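Local coordinates for protein putative deoxyribonuclease yjjV (Escherichia coli, PDB 1ZZM) that is probably a metal-dependent hydrolase of the TatD family, acting on ester bonds and binding two divalent metal cations in a TIM-barrel fold, at residues I2-D7 and P240-A245; G68-H73 and F109-W114; L115-L120 and K146-P151; G154-F159 and E167-L172. All coordinates share one frame; numbering follows the deposited sequence.

Interaction 1. Residues I2-D7 and P240-A245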
loop_
_atom_site.group_PDB
_atom_site.type_symbol
_atom_site.label_atom_id
_atom_site.label_comp_id
_atom_site.label_asym_id
_atom_site.label_seq_id
_atom_site.Cartn_x
_atom_site.Cartn_y
_atom_site.Cartn_z
ATOM N N ILE A 2 -13.345 -16.164 9.166
ATOM C CA ILE A 2 -12.052 -16.747 8.785
ATOM C C ILE A 2 -11.164 -15.640 8.229
ATOM O O ILE A 2 -9.996 -15.539 8.601
ATOM C CB ILE A 2 -12.220 -17.904 7.761
ATOM C CG1 ILE A 2 -12.783 -19.136 8.489
ATOM C CG2 ILE A 2 -10.877 -18.283 7.143
ATOM C CD1 ILE A 2 -12.891 -20.385 7.629
ATOM N N CYS A 3 -11.735 -14.804 7.361
ATOM C CA CYS A 3 -11.013 -13.661 6.793
ATOM C C CYS A 3 -11.266 -12.486 7.743
ATOM O O CYS A 3 -12.311 -11.826 7.689
ATOM C CB CYS A 3 -11.509 -13.316 5.373
ATOM S SG CYS A 3 -10.779 -11.767 4.692
ATOM N N ARG A 4 -10.310 -12.239 8.627
ATOM C CA ARG A 4 -10.449 -11.149 9.561
ATOM C C ARG A 4 -9.607 -9.923 9.188
ATOM O O ARG A 4 -9.922 -8.829 9.633
ATOM C CB ARG A 4 -10.090 -11.618 10.970
ATOM C CG ARG A 4 -10.635 -10.678 12.071
ATOM C CD ARG A 4 -9.978 -10.908 13.432
ATOM N NE ARG A 4 -10.655 -10.150 14.492
ATOM C CZ ARG A 4 -10.146 -9.930 15.702
ATOM N NH1 ARG A 4 -8.945 -10.411 16.013
ATOM N NH2 ARG A 4 -10.834 -9.238 16.606
ATOM N N PHE A 5 -8.573 -10.108 8.356
ATOM C CA PHE A 5 -7.657 -9.019 7.951
ATOM C C PHE A 5 -7.385 -8.995 6.438
ATOM O O PHE A 5 -7.419 -10.035 5.782
ATOM C CB PHE A 5 -6.280 -9.218 8.588
ATOM C CG PHE A 5 -6.312 -9.433 10.055
ATOM C CD1 PHE A 5 -6.736 -8.417 10.910
ATOM C CD2 PHE A 5 -5.924 -10.656 10.588
ATOM C CE1 PHE A 5 -6.779 -8.619 12.299
ATOM C CE2 PHE A 5 -5.959 -10.873 11.966
ATOM C CZ PHE A 5 -6.388 -9.852 12.821
ATOM N N ILE A 6 -7.094 -7.807 5.909
ATOM C CA ILE A 6 -6.729 -7.642 4.508
ATOM C C ILE A 6 -5.369 -6.952 4.521
ATOM O O ILE A 6 -5.249 -5.860 5.077
ATOM C CB ILE A 6 -7.693 -6.708 3.711
ATOM C CG1 ILE A 6 -9.119 -7.260 3.724
ATOM C CG2 ILE A 6 -7.202 -6.607 2.242
ATOM C CD1 ILE A 6 -9.275 -8.506 2.988
ATOM N N ASP A 7 -4.335 -7.601 3.970
ATOM C CA ASP A 7 -3.038 -6.941 3.878
ATOM C C ASP A 7 -3.162 -6.086 2.620
ATOM O O ASP A 7 -3.096 -6.609 1.490
ATOM C CB ASP A 7 -1.899 -7.951 3.688
ATOM C CG ASP A 7 -0.507 -7.282 3.692
ATOM O OD1 ASP A 7 -0.409 -6.028 3.608
ATOM O OD2 ASP A 7 0.491 -8.023 3.800
ATOM N N PRO A 240 -12.397 -1.223 21.015
ATOM C CA PRO A 240 -12.214 -2.661 21.235
ATOM C C PRO A 240 -11.671 -3.254 19.941
ATOM O O PRO A 240 -11.909 -2.709 18.862
ATOM C CB PRO A 240 -13.628 -3.173 21.503
ATOM C CG PRO A 240 -14.401 -1.949 21.905
ATOM C CD PRO A 240 -13.823 -0.862 21.054
ATOM N N ALA A 241 -10.964 -4.369 20.065
ATOM C CA ALA A 241 -10.382 -5.057 18.926
ATOM C C ALA A 241 -11.392 -5.426 17.846
ATOM O O ALA A 241 -11.084 -5.323 16.661
ATOM C CB ALA A 241 -9.634 -6.316 19.392
ATOM N N ASP A 242 -12.592 -5.862 18.222
ATOM C CA ASP A 242 -13.551 -6.225 17.194
ATOM C C ASP A 242 -14.014 -5.018 16.391
ATOM O O ASP A 242 -14.288 -5.132 15.196
ATOM C CB ASP A 242 -14.726 -6.998 17.802
ATOM C CG ASP A 242 -14.469 -8.512 17.832
ATOM O OD1 ASP A 242 -13.364 -8.938 18.253
ATOM O OD2 ASP A 242 -15.371 -9.286 17.433
ATOM N N GLU A 243 -14.067 -3.852 17.028
ATOM C CA GLU A 243 -14.480 -2.660 16.309
ATOM C C GLU A 243 -13.352 -2.222 15.353
ATOM O O GLU A 243 -13.610 -1.763 14.227
ATOM C CB GLU A 243 -14.775 -1.522 17.276
ATOM C CG GLU A 243 -15.483 -0.358 16.608
ATOM C CD GLU A 243 -15.343 0.928 17.393
ATOM O OE1 GLU A 243 -15.468 0.887 18.632
ATOM O OE2 GLU A 243 -15.107 1.980 16.763
ATOM N N ILE A 244 -12.111 -2.343 15.810
ATOM C CA ILE A 244 -10.976 -1.959 14.982
ATOM C C ILE A 244 -10.869 -2.888 13.776
ATOM O O ILE A 244 -10.729 -2.431 12.643
ATOM C CB ILE A 244 -9.633 -2.016 15.769
ATOM C CG1 ILE A 244 -9.673 -1.028 16.948
ATOM C CG2 ILE A 244 -8.436 -1.689 14.809
ATOM C CD1 ILE A 244 -8.475 -1.218 17.926
ATOM N N ALA A 245 -10.947 -4.193 14.012
ATOM C CA ALA A 245 -10.848 -5.150 12.909
ATOM C C ALA A 245 -11.920 -4.864 11.868
ATOM O O ALA A 245 -11.646 -4.877 10.666
ATOM C CB ALA A 245 -10.998 -6.561 13.431
HETATM O O HOH W 1 -9.399 -6.055 9.874
#
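Arg4 meets Asp242 in a salt bridge, with NH2 of Arg4 3.0 Å from OD1 of Asp242. This is the one close N-O pair, the oxygen lying at the guanidinium edge, near its plane, and the 60° turn between the planes is consistent with such a single-pronged bridge. Arg4 spans the gap because its CG stands anti to the backbone N (chi1 -162°) and the chain runs extended to NE. The van der Waals part is small: the methyl of Ala245, which points toward residues 2-7, lies against the guanidinium, its CB 3.8 Å from Arg4 NE. Water supplies the third kind of link. One molecule donates to Arg4 O at 2.8 Å and to Ala245 O at 2.7 Å, so its two protons bridge a pair of acceptors that could not bond each other. With a leucine at Arg4, Asp242 would probably lose its charged mate, leaving the water bridge as the main polar link. In the fold, Arg4 precedes strand 5-7, which runs parallel to strand 33-39, while residues 241-245 form the first turn of the last helix, 241-256. Helix 226-236 packs beside both, its Phe230 touching Arg4, Phe5 and Ala245.

Interaction 2. Residues G68-H73 and F109-W114; sequences GMLEKH and FERQQW
Leu70 fills the tight side of this contact, its two methyls divided between neighbouring residues of helix 109-125. CD1 of Leu70 lies 4.1 Å from CG of Arg111, and CD2 of Leu70 4.0 Å from CG of Gln112. Its CG, anti to the backbone N (chi1 -174°), carries this fork toward the helix. Gln112 offers only its aliphatic part to Leu70; its amide is held by Pro107 O and Asp101 N. Leu70 and Gln112 also line the pocket of a bound hexaoxaicosanediol, probably from the crystallisation liquor. The looser side is polar and hydrated. Arg111 NH2 donates to His73 O at 3.1 Å with an N-H...O angle of 151°; the acceptor lies in the guanidinium plane, though the donor sits 38° above the carbonyl plane. A water in that guanidinium plane accepts from Arg111 NE at 2.7 Å and donates to Leu70 O, with a weak link to His73 O. Residues 68-73, mostly 3-10, connect strand 59-63 to helix 75-87 and lean on helix 109-125, where Leu115 meets Leu70 and His73.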
loop_
_atom_site.group_PDB
_atom_site.type_symbol
_atom_site.label_atom_id
_atom_site.label_comp_id
_atom_site.label_asym_id
_atom_site.label_seq_id
_atom_site.Cartn_x
_atom_site.Cartn_y
_atom_site.Cartn_z
ATOM N N GLY A 68 11.188 3.821 -6.582
ATOM C CA GLY A 68 12.431 3.108 -6.280
ATOM C C GLY A 68 13.022 2.441 -7.505
ATOM O O GLY A 68 14.193 2.090 -7.523
ATOM N N MET A 69 12.213 2.265 -8.538
ATOM C CA MET A 69 12.656 1.658 -9.792
ATOM C C MET A 69 12.684 2.706 -10.919
ATOM O O MET A 69 12.561 2.367 -12.104
ATOM C CB MET A 69 11.695 0.526 -10.190
ATOM C CG MET A 69 11.837 -0.744 -9.348
ATOM S SD MET A 69 11.321 -0.604 -7.625
ATOM C CE MET A 69 11.452 -2.391 -7.102
ATOM N N LEU A 70 12.876 3.965 -10.552
ATOM C CA LEU A 70 12.853 5.048 -11.538
ATOM C C LEU A 70 13.694 4.801 -12.781
ATOM O O LEU A 70 13.281 5.130 -13.896
ATOM C CB LEU A 70 13.277 6.383 -10.895
ATOM C CG LEU A 70 13.128 7.579 -11.849
ATOM C CD1 LEU A 70 11.670 7.728 -12.220
ATOM C CD2 LEU A 70 13.641 8.862 -11.216
ATOM N N GLU A 71 14.865 4.198 -12.595
ATOM C CA GLU A 71 15.758 3.960 -13.714
ATOM C C GLU A 71 15.191 3.045 -14.781
ATOM O O GLU A 71 15.647 3.080 -15.920
ATOM C CB GLU A 71 17.094 3.392 -13.214
ATOM C CG GLU A 71 17.877 4.351 -12.320
ATOM C CD GLU A 71 19.279 3.815 -11.980
ATOM O OE1 GLU A 71 19.408 2.600 -11.668
ATOM O OE2 GLU A 71 20.252 4.608 -12.019
ATOM N N LYS A 72 14.185 2.249 -14.422
ATOM C CA LYS A 72 13.574 1.314 -15.344
ATOM C C LYS A 72 12.356 1.871 -16.083
ATOM O O LYS A 72 11.909 1.289 -17.057
ATOM C CB LYS A 72 13.162 0.047 -14.581
ATOM C CG LYS A 72 14.317 -0.710 -13.931
ATOM C CD LYS A 72 13.787 -1.706 -12.899
ATOM C CE LYS A 72 14.664 -2.972 -12.793
ATOM N NZ LYS A 72 14.135 -3.932 -11.767
ATOM N N HIS A 73 11.837 3.010 -15.650
ATOM C CA HIS A 73 10.631 3.562 -16.262
ATOM C C HIS A 73 10.864 4.467 -17.457
ATOM O O HIS A 73 11.572 5.484 -17.368
ATOM C CB HIS A 73 9.811 4.316 -15.205
ATOM C CG HIS A 73 9.634 3.548 -13.932
ATOM N ND1 HIS A 73 9.414 2.187 -13.912
ATOM C CD2 HIS A 73 9.602 3.956 -12.639
ATOM C CE1 HIS A 73 9.249 1.786 -12.660
ATOM N NE2 HIS A 73 9.356 2.840 -11.865
ATOM N N PHE A 109 14.559 13.747 -8.181
ATOM C CA PHE A 109 13.256 14.180 -7.668
ATOM C C PHE A 109 12.313 14.856 -8.660
ATOM O O PHE A 109 11.106 14.617 -8.600
ATOM C CB PHE A 109 13.485 15.061 -6.428
ATOM C CG PHE A 109 12.286 15.164 -5.515
ATOM C CD1 PHE A 109 11.522 14.047 -5.223
ATOM C CD2 PHE A 109 11.940 16.387 -4.947
ATOM C CE1 PHE A 109 10.406 14.151 -4.364
ATOM C CE2 PHE A 109 10.831 16.503 -4.090
ATOM C CZ PHE A 109 10.068 15.374 -3.806
ATOM N N GLU A 110 12.827 15.704 -9.543
ATOM C CA GLU A 110 11.949 16.345 -10.534
ATOM C C GLU A 110 11.339 15.288 -11.457
ATOM O O GLU A 110 10.129 15.334 -11.741
ATOM C CB GLU A 110 12.708 17.386 -11.386
ATOM C CG GLU A 110 13.128 18.634 -10.627
ATOM C CD GLU A 110 11.958 19.552 -10.277
ATOM O OE1 GLU A 110 10.959 19.576 -11.031
ATOM O OE2 GLU A 110 12.039 20.258 -9.253
ATOM N N ARG A 111 12.150 14.346 -11.946
ATOM C CA ARG A 111 11.593 13.300 -12.791
ATOM C C ARG A 111 10.627 12.432 -11.978
ATOM O O ARG A 111 9.633 11.975 -12.524
ATOM C CB ARG A 111 12.662 12.385 -13.403
ATOM C CG ARG A 111 12.019 11.277 -14.262
ATOM C CD ARG A 111 12.976 10.713 -15.296
ATOM N NE ARG A 111 12.434 9.560 -16.027
ATOM C CZ ARG A 111 11.516 9.619 -16.986
ATOM N NH1 ARG A 111 10.994 10.787 -17.358
ATOM N NH2 ARG A 111 11.146 8.507 -17.620
ATOM N N GLN A 112 10.915 12.184 -10.692
ATOM C CA GLN A 112 9.966 11.386 -9.889
ATOM C C GLN A 112 8.607 12.063 -9.876
ATOM O O GLN A 112 7.555 11.399 -9.959
ATOM C CB GLN A 112 10.401 11.273 -8.424
ATOM C CG GLN A 112 11.573 10.336 -8.165
ATOM C CD GLN A 112 11.730 10.057 -6.681
ATOM O OE1 GLN A 112 10.738 9.911 -5.965
ATOM N NE2 GLN A 112 12.980 9.962 -6.215
ATOM N N GLN A 113 8.617 13.385 -9.703
ATOM C CA GLN A 113 7.338 14.105 -9.656
ATOM C C GLN A 113 6.613 14.120 -10.982
ATOM O O GLN A 113 5.375 14.051 -11.022
ATOM C CB GLN A 113 7.549 15.524 -9.165
ATOM C CG GLN A 113 8.008 15.503 -7.714
ATOM C CD GLN A 113 8.418 16.852 -7.219
ATOM O OE1 GLN A 113 7.581 17.646 -6.793
ATOM N NE2 GLN A 113 9.715 17.137 -7.293
ATOM N N TRP A 114 7.355 14.225 -12.076
ATOM C CA TRP A 114 6.662 14.224 -13.382
ATOM C C TRP A 114 6.007 12.854 -13.559
ATOM O O TRP A 114 4.847 12.735 -14.015
ATOM C CB TRP A 114 7.673 14.449 -14.523
ATOM C CG TRP A 114 7.046 14.368 -15.862
ATOM C CD1 TRP A 114 6.355 15.365 -16.499
ATOM C CD2 TRP A 114 7.017 13.236 -16.727
ATOM N NE1 TRP A 114 5.899 14.918 -17.719
ATOM C CE2 TRP A 114 6.289 13.612 -17.883
ATOM C CE3 TRP A 114 7.535 11.938 -16.646
ATOM C CZ2 TRP A 114 6.065 12.733 -18.952
ATOM C CZ3 TRP A 114 7.313 11.068 -17.707
ATOM C CH2 TRP A 114 6.582 11.471 -18.846
HETATM O O HOH W 2 13.789 7.319 -15.471
#

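Interaction 3. Residues L115-L120 and K146-P151. With ZN (zinc ion), chain D.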
loop_
_atom_site.group_PDB
_atom_site.type_symbol
_atom_site.label_atom_id
_atom_site.label_comp_id
_atom_site.label_asym_id
_atom_site.label_seq_id
_atom_site.Cartn_x
_atom_site.Cartn_y
_atom_site.Cartn_z
ATOM N N LEU A 115 6.751 11.812 -13.204
ATOM C CA LEU A 115 6.245 10.452 -13.369
ATOM C C LEU A 115 5.035 10.203 -12.480
ATOM O O LEU A 115 4.066 9.552 -12.895
ATOM C CB LEU A 115 7.347 9.422 -13.071
ATOM C CG LEU A 115 6.905 7.960 -13.216
ATOM C CD1 LEU A 115 6.340 7.747 -14.604
ATOM C CD2 LEU A 115 8.117 7.023 -13.003
ATOM N N LEU A 116 5.087 10.685 -11.250
ATOM C CA LEU A 116 3.926 10.548 -10.367
ATOM C C LEU A 116 2.704 11.240 -10.987
ATOM O O LEU A 116 1.613 10.685 -11.015
ATOM C CB LEU A 116 4.207 11.206 -9.011
ATOM C CG LEU A 116 3.026 11.348 -8.054
ATOM C CD1 LEU A 116 2.562 9.938 -7.578
ATOM C CD2 LEU A 116 3.423 12.233 -6.883
ATOM N N ASP A 117 2.871 12.458 -11.488
ATOM C CA ASP A 117 1.704 13.136 -12.047
ATOM C C ASP A 117 1.148 12.441 -13.290
ATOM O O ASP A 117 -0.054 12.478 -13.515
ATOM C CB ASP A 117 2.003 14.618 -12.311
ATOM C CG ASP A 117 1.947 15.458 -11.052
ATOM O OD1 ASP A 117 1.492 14.962 -9.994
ATOM O OD2 ASP A 117 2.352 16.640 -11.086
ATOM N N GLU A 118 2.010 11.820 -14.107
ATOM C CA GLU A 118 1.530 11.095 -15.275
ATOM C C GLU A 118 0.622 9.953 -14.819
ATOM O O GLU A 118 -0.381 9.639 -15.458
ATOM C CB GLU A 118 2.697 10.507 -16.086
ATOM C CG GLU A 118 3.466 11.533 -16.935
ATOM C CD GLU A 118 2.551 12.329 -17.867
ATOM O OE1 GLU A 118 1.821 11.717 -18.686
ATOM O OE2 GLU A 118 2.553 13.566 -17.763
ATOM N N GLN A 119 0.981 9.323 -13.705
ATOM C CA GLN A 119 0.183 8.206 -13.218
ATOM C C GLN A 119 -1.054 8.680 -12.493
ATOM O O GLN A 119 -2.079 8.004 -12.519
ATOM C CB GLN A 119 1.055 7.325 -12.342
ATOM C CG GLN A 119 2.140 6.702 -13.185
ATOM C CD GLN A 119 3.058 5.827 -12.396
ATOM O OE1 GLN A 119 4.003 6.308 -11.746
ATOM N NE2 GLN A 119 2.786 4.559 -12.410
ATOM N N LEU A 120 -0.969 9.849 -11.866
ATOM C CA LEU A 120 -2.140 10.393 -11.194
ATOM C C LEU A 120 -3.167 10.714 -12.284
ATOM O O LEU A 120 -4.368 10.554 -12.076
ATOM C CB LEU A 120 -1.770 11.643 -10.372
ATOM C CG LEU A 120 -0.973 11.354 -9.075
ATOM C CD1 LEU A 120 -0.739 12.647 -8.322
ATOM C CD2 LEU A 120 -1.727 10.361 -8.164
ATOM N N LYS A 146 -3.239 17.477 -3.368
ATOM C CA LYS A 146 -4.189 18.566 -3.266
ATOM C C LYS A 146 -4.469 19.152 -4.661
ATOM O O LYS A 146 -5.617 19.332 -5.044
ATOM C CB LYS A 146 -3.667 19.648 -2.329
ATOM C CG LYS A 146 -4.693 20.794 -2.112
ATOM C CD LYS A 146 -4.017 22.002 -1.491
ATOM C CE LYS A 146 -4.988 23.170 -1.261
ATOM N NZ LYS A 146 -5.838 22.932 -0.054
ATOM N N ARG A 147 -3.424 19.413 -5.432
ATOM C CA ARG A 147 -3.597 19.982 -6.762
ATOM C C ARG A 147 -4.361 19.148 -7.764
ATOM O O ARG A 147 -5.217 19.664 -8.489
ATOM C CB ARG A 147 -2.228 20.295 -7.376
ATOM C CG ARG A 147 -1.558 21.436 -6.680
ATOM C CD ARG A 147 -0.283 21.828 -7.338
ATOM N NE ARG A 147 0.213 23.055 -6.717
ATOM C CZ ARG A 147 1.486 23.411 -6.715
ATOM N NH1 ARG A 147 2.381 22.631 -7.297
ATOM N NH2 ARG A 147 1.861 24.538 -6.118
ATOM N N HIS A 148 -4.074 17.852 -7.802
ATOM C CA HIS A 148 -4.698 17.022 -8.808
ATOM C C HIS A 148 -6.063 16.455 -8.483
ATOM O O HIS A 148 -6.739 15.964 -9.365
ATOM C CB HIS A 148 -3.666 16.004 -9.270
ATOM C CG HIS A 148 -2.387 16.665 -9.682
ATOM N ND1 HIS A 148 -2.356 17.675 -10.626
ATOM C CD2 HIS A 148 -1.126 16.560 -9.202
ATOM C CE1 HIS A 148 -1.131 18.162 -10.705
ATOM N NE2 HIS A 148 -0.367 17.505 -9.848
ATOM N N ASP A 149 -6.446 16.544 -7.212
ATOM C CA ASP A 149 -7.788 16.184 -6.763
ATOM C C ASP A 149 -8.378 14.932 -7.406
ATOM O O ASP A 149 -9.281 14.997 -8.248
ATOM C CB ASP A 149 -8.666 17.418 -7.027
ATOM C CG ASP A 149 -10.084 17.252 -6.548
ATOM O OD1 ASP A 149 -10.336 16.554 -5.533
ATOM O OD2 ASP A 149 -10.952 17.853 -7.204
ATOM N N LEU A 150 -7.863 13.784 -7.008
ATOM C CA LEU A 150 -8.347 12.516 -7.542
ATOM C C LEU A 150 -9.632 12.164 -6.808
ATOM O O LEU A 150 -9.633 12.047 -5.588
ATOM C CB LEU A 150 -7.325 11.396 -7.301
ATOM C CG LEU A 150 -6.047 11.429 -8.135
ATOM C CD1 LEU A 150 -5.194 12.598 -7.694
ATOM C CD2 LEU A 150 -5.295 10.095 -7.981
ATOM N N PRO A 151 -10.743 11.971 -7.542
ATOM C CA PRO A 151 -12.028 11.627 -6.925
ATOM C C PRO A 151 -11.962 10.385 -6.021
ATOM O O PRO A 151 -12.622 10.327 -4.980
ATOM C CB PRO A 151 -12.927 11.367 -8.131
ATOM C CG PRO A 151 -12.394 12.271 -9.143
ATOM C CD PRO A 151 -10.895 12.119 -9.002
HETATM ZN ZN ZN D . 1.624 17.537 -9.572
#
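Asp117 and His148 both place CG anti to their own carbonyl carbon (chi1 -79° and -52°), which swings the carboxylate and the imidazole toward a shared zinc ion. OD2 of Asp117 binds the zinc at 1.9 Å and NE2 of His148 binds it at 2.0 Å, while OD1 of Asp117 stands farther from the zinc, at 2.6 Å. The carboxylate and ring planes are 77° apart, and the 3.1 Å between Asp117 OD2 and His148 NE2 reflects their common metal rather than a hydrogen bond. His144, one turn before His148, completes the protein ligands, so the ion ties helix 109-125 to the end of helix 138-148, two successive helices on the outside of the TIM barrel. Next to His148, Leu120 points toward the other segment and splits its methyls: CD1 of Leu120 lies 4.0 Å from His148 CD2, and CD2 of Leu120 3.6 Å from Leu150 CD2. Leu120 and Leu150 cross at about a right angle, and both also touch Val130 of strand 130-135.

Interaction 4. Residues G154-F159 and E167-L172. With ZN (zinc ion), chain C.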
loop_
_atom_site.group_PDB
_atom_site.type_symbol
_atom_site.label_atom_id
_atom_site.label_comp_id
_atom_site.label_asym_id
_atom_site.label_seq_id
_atom_site.Cartn_x
_atom_site.Cartn_y
_atom_site.Cartn_z
ATOM N N GLY A 154 -6.966 7.571 -2.349
ATOM C CA GLY A 154 -6.092 6.419 -2.211
ATOM C C GLY A 154 -5.563 6.268 -0.793
ATOM O O GLY A 154 -6.184 6.733 0.170
ATOM N N VAL A 155 -4.418 5.600 -0.662
ATOM C CA VAL A 155 -3.794 5.353 0.636
ATOM C C VAL A 155 -2.311 5.736 0.569
ATOM O O VAL A 155 -1.646 5.488 -0.443
ATOM C CB VAL A 155 -3.879 3.821 1.047
ATOM C CG1 VAL A 155 -3.364 2.915 -0.095
ATOM C CG2 VAL A 155 -3.058 3.565 2.319
ATOM N N VAL A 156 -1.812 6.382 1.616
ATOM C CA VAL A 156 -0.382 6.653 1.690
ATOM C C VAL A 156 0.077 5.461 2.521
ATOM O O VAL A 156 -0.126 5.397 3.735
ATOM C CB VAL A 156 -0.052 7.956 2.407
ATOM C CG1 VAL A 156 1.506 8.052 2.576
ATOM C CG2 VAL A 156 -0.536 9.129 1.543
ATOM N N HIS A 157 0.671 4.479 1.858
ATOM C CA HIS A 157 1.062 3.248 2.548
ATOM C C HIS A 157 2.286 3.365 3.465
ATOM O O HIS A 157 3.076 4.310 3.351
ATOM C CB HIS A 157 1.285 2.150 1.503
ATOM C CG HIS A 157 2.723 1.784 1.301
ATOM N ND1 HIS A 157 3.400 0.921 2.143
ATOM C CD2 HIS A 157 3.631 2.217 0.391
ATOM C CE1 HIS A 157 4.665 0.841 1.758
ATOM N NE2 HIS A 157 4.831 1.615 0.704
ATOM N N GLY A 158 2.399 2.409 4.392
ATOM C CA GLY A 158 3.540 2.329 5.299
ATOM C C GLY A 158 3.915 3.647 5.908
ATOM O O GLY A 158 5.078 3.955 6.065
ATOM N N PHE A 159 2.914 4.414 6.298
ATOM C CA PHE A 159 3.161 5.727 6.838
ATOM C C PHE A 159 4.049 5.829 8.074
ATOM O O PHE A 159 3.882 5.090 9.051
ATOM C CB PHE A 159 1.833 6.429 7.178
ATOM C CG PHE A 159 2.014 7.844 7.679
ATOM C CD1 PHE A 159 2.138 8.906 6.788
ATOM C CD2 PHE A 159 2.122 8.102 9.052
ATOM C CE1 PHE A 159 2.375 10.213 7.248
ATOM C CE2 PHE A 159 2.357 9.406 9.512
ATOM C CZ PHE A 159 2.485 10.455 8.609
ATOM N N GLU A 167 -2.522 13.972 9.212
ATOM C CA GLU A 167 -3.800 14.682 9.172
ATOM C C GLU A 167 -4.001 15.396 7.842
ATOM O O GLU A 167 -5.108 15.422 7.323
ATOM C CB GLU A 167 -3.911 15.681 10.328
ATOM C CG GLU A 167 -3.836 15.022 11.701
ATOM C CD GLU A 167 -4.093 16.013 12.834
ATOM O OE1 GLU A 167 -3.654 17.177 12.719
ATOM O OE2 GLU A 167 -4.723 15.616 13.836
ATOM N N ARG A 168 -2.933 15.947 7.269
ATOM C CA ARG A 168 -3.074 16.607 5.970
ATOM C C ARG A 168 -3.513 15.606 4.904
ATOM O O ARG A 168 -4.315 15.927 4.045
ATOM C CB ARG A 168 -1.771 17.266 5.535
ATOM C CG ARG A 168 -1.886 18.066 4.231
ATOM C CD ARG A 168 -0.533 18.707 3.952
ATOM N NE ARG A 168 -0.471 19.503 2.735
ATOM C CZ ARG A 168 0.651 20.052 2.277
ATOM N NH1 ARG A 168 1.788 19.892 2.943
ATOM N NH2 ARG A 168 0.647 20.738 1.141
ATOM N N PHE A 169 -2.976 14.389 4.952
ATOM C CA PHE A 169 -3.382 13.381 3.966
ATOM C C PHE A 169 -4.853 12.999 4.205
ATOM O O PHE A 169 -5.643 12.871 3.269
ATOM C CB PHE A 169 -2.526 12.121 4.109
ATOM C CG PHE A 169 -1.138 12.242 3.520
ATOM C CD1 PHE A 169 -0.939 12.814 2.256
ATOM C CD2 PHE A 169 -0.026 11.757 4.219
ATOM C CE1 PHE A 169 0.330 12.893 1.712
ATOM C CE2 PHE A 169 1.254 11.837 3.671
ATOM C CZ PHE A 169 1.435 12.403 2.413
ATOM N N VAL A 170 -5.215 12.825 5.469
ATOM C CA VAL A 170 -6.582 12.433 5.819
ATOM C C VAL A 170 -7.569 13.530 5.387
ATOM O O VAL A 170 -8.665 13.235 4.878
ATOM C CB VAL A 170 -6.686 12.186 7.352
ATOM C CG1 VAL A 170 -8.136 11.934 7.776
ATOM C CG2 VAL A 170 -5.844 10.967 7.719
ATOM N N GLN A 171 -7.165 14.787 5.570
ATOM C CA GLN A 171 -8.024 15.908 5.197
ATOM C C GLN A 171 -8.165 16.022 3.673
ATOM O O GLN A 171 -9.138 16.602 3.183
ATOM C CB GLN A 171 -7.516 17.197 5.879
ATOM C CG GLN A 171 -7.695 17.059 7.418
ATOM C CD GLN A 171 -6.951 18.096 8.280
ATOM O OE1 GLN A 171 -6.057 18.820 7.812
ATOM N NE2 GLN A 171 -7.307 18.140 9.572
ATOM N N LEU A 172 -7.229 15.433 2.932
ATOM C CA LEU A 172 -7.331 15.418 1.467
ATOM C C LEU A 172 -8.152 14.186 1.025
ATOM O O LEU A 172 -8.351 13.958 -0.174
ATOM C CB LEU A 172 -5.932 15.390 0.819
ATOM C CG LEU A 172 -5.240 16.741 0.980
ATOM C CD1 LEU A 172 -3.776 16.653 0.464
ATOM C CD2 LEU A 172 -6.037 17.771 0.191
HETATM ZN ZN ZN C . 6.496 1.614 -0.574
HETATM O O HOH W 3 7.180 -0.206 -1.187
HETATM O O HOH W 4 7.988 1.213 1.296
#
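Val156 sets CG2 squarely on the ring of Phe169, a CH-pi contact with the methyl 3.6 Å from the ring centroid and 4° off the normal. The even spread of distances confirms the centring: CG2 of Val156 is 3.7 Å from CG of Phe169 and 3.9 Å from CZ of Phe169. The valine rotamer makes this possible, for CG1 takes the position anti to the backbone N (chi1 173°) and leaves CG2 for the ring centre, while CG1 reaches the rim at Phe169 CE2, 3.9 Å away. The phenyl gets there with CG anti to its carbonyl carbon (chi1 -77°), projecting from the helix across the valine at about a right angle. Phe159 meets the same ring edge to edge: its CE1 lies 4.1 Å from CE2 of Phe169, each atom near the plane of the other ring. Replacing Phe169 with alanine would probably open a gap over Val156 and leave the Phe159 edge without this neighbour. Ala142 and Leu145 of helix 138-148 and Ile176 of strand 175-178 also touch Phe169. The following residue after Val156, His157, takes no part in this packing and binds zinc through NE2 at 2.1 Å, with Glu97 and His133 as further ligands. Strand 154-156, helix 163-171 and strand 175-178 form a beta-alpha-beta unit, its helix packed outside the barrel and its metal ligand at the strand's C-terminal end, as in metallo-dependent hydrolases.

Overall arrangement
Interaction 1 joins the N-terminal residues to the start of the last helix, and the other three follow in series inside the loop it closes. Its centre lies about 36 and 31 Å from those of interactions 2 and 3, across the chain's centre, and 20 Å from that of interaction 4. Interactions 2 and 3 share helix 109-125 and touch where Leu115 CD2 lies 3.4 Å from His73 CD2, while interactions 3 and 4 touch through Lys146 and Leu172. Interaction 3 supplies two zinc ligands and interaction 4 one, at separate sites: one between outer helices, the other the two-metal centre at the C-terminal ends of the strands. Together they link the last helix, the outer helices and the metal centre.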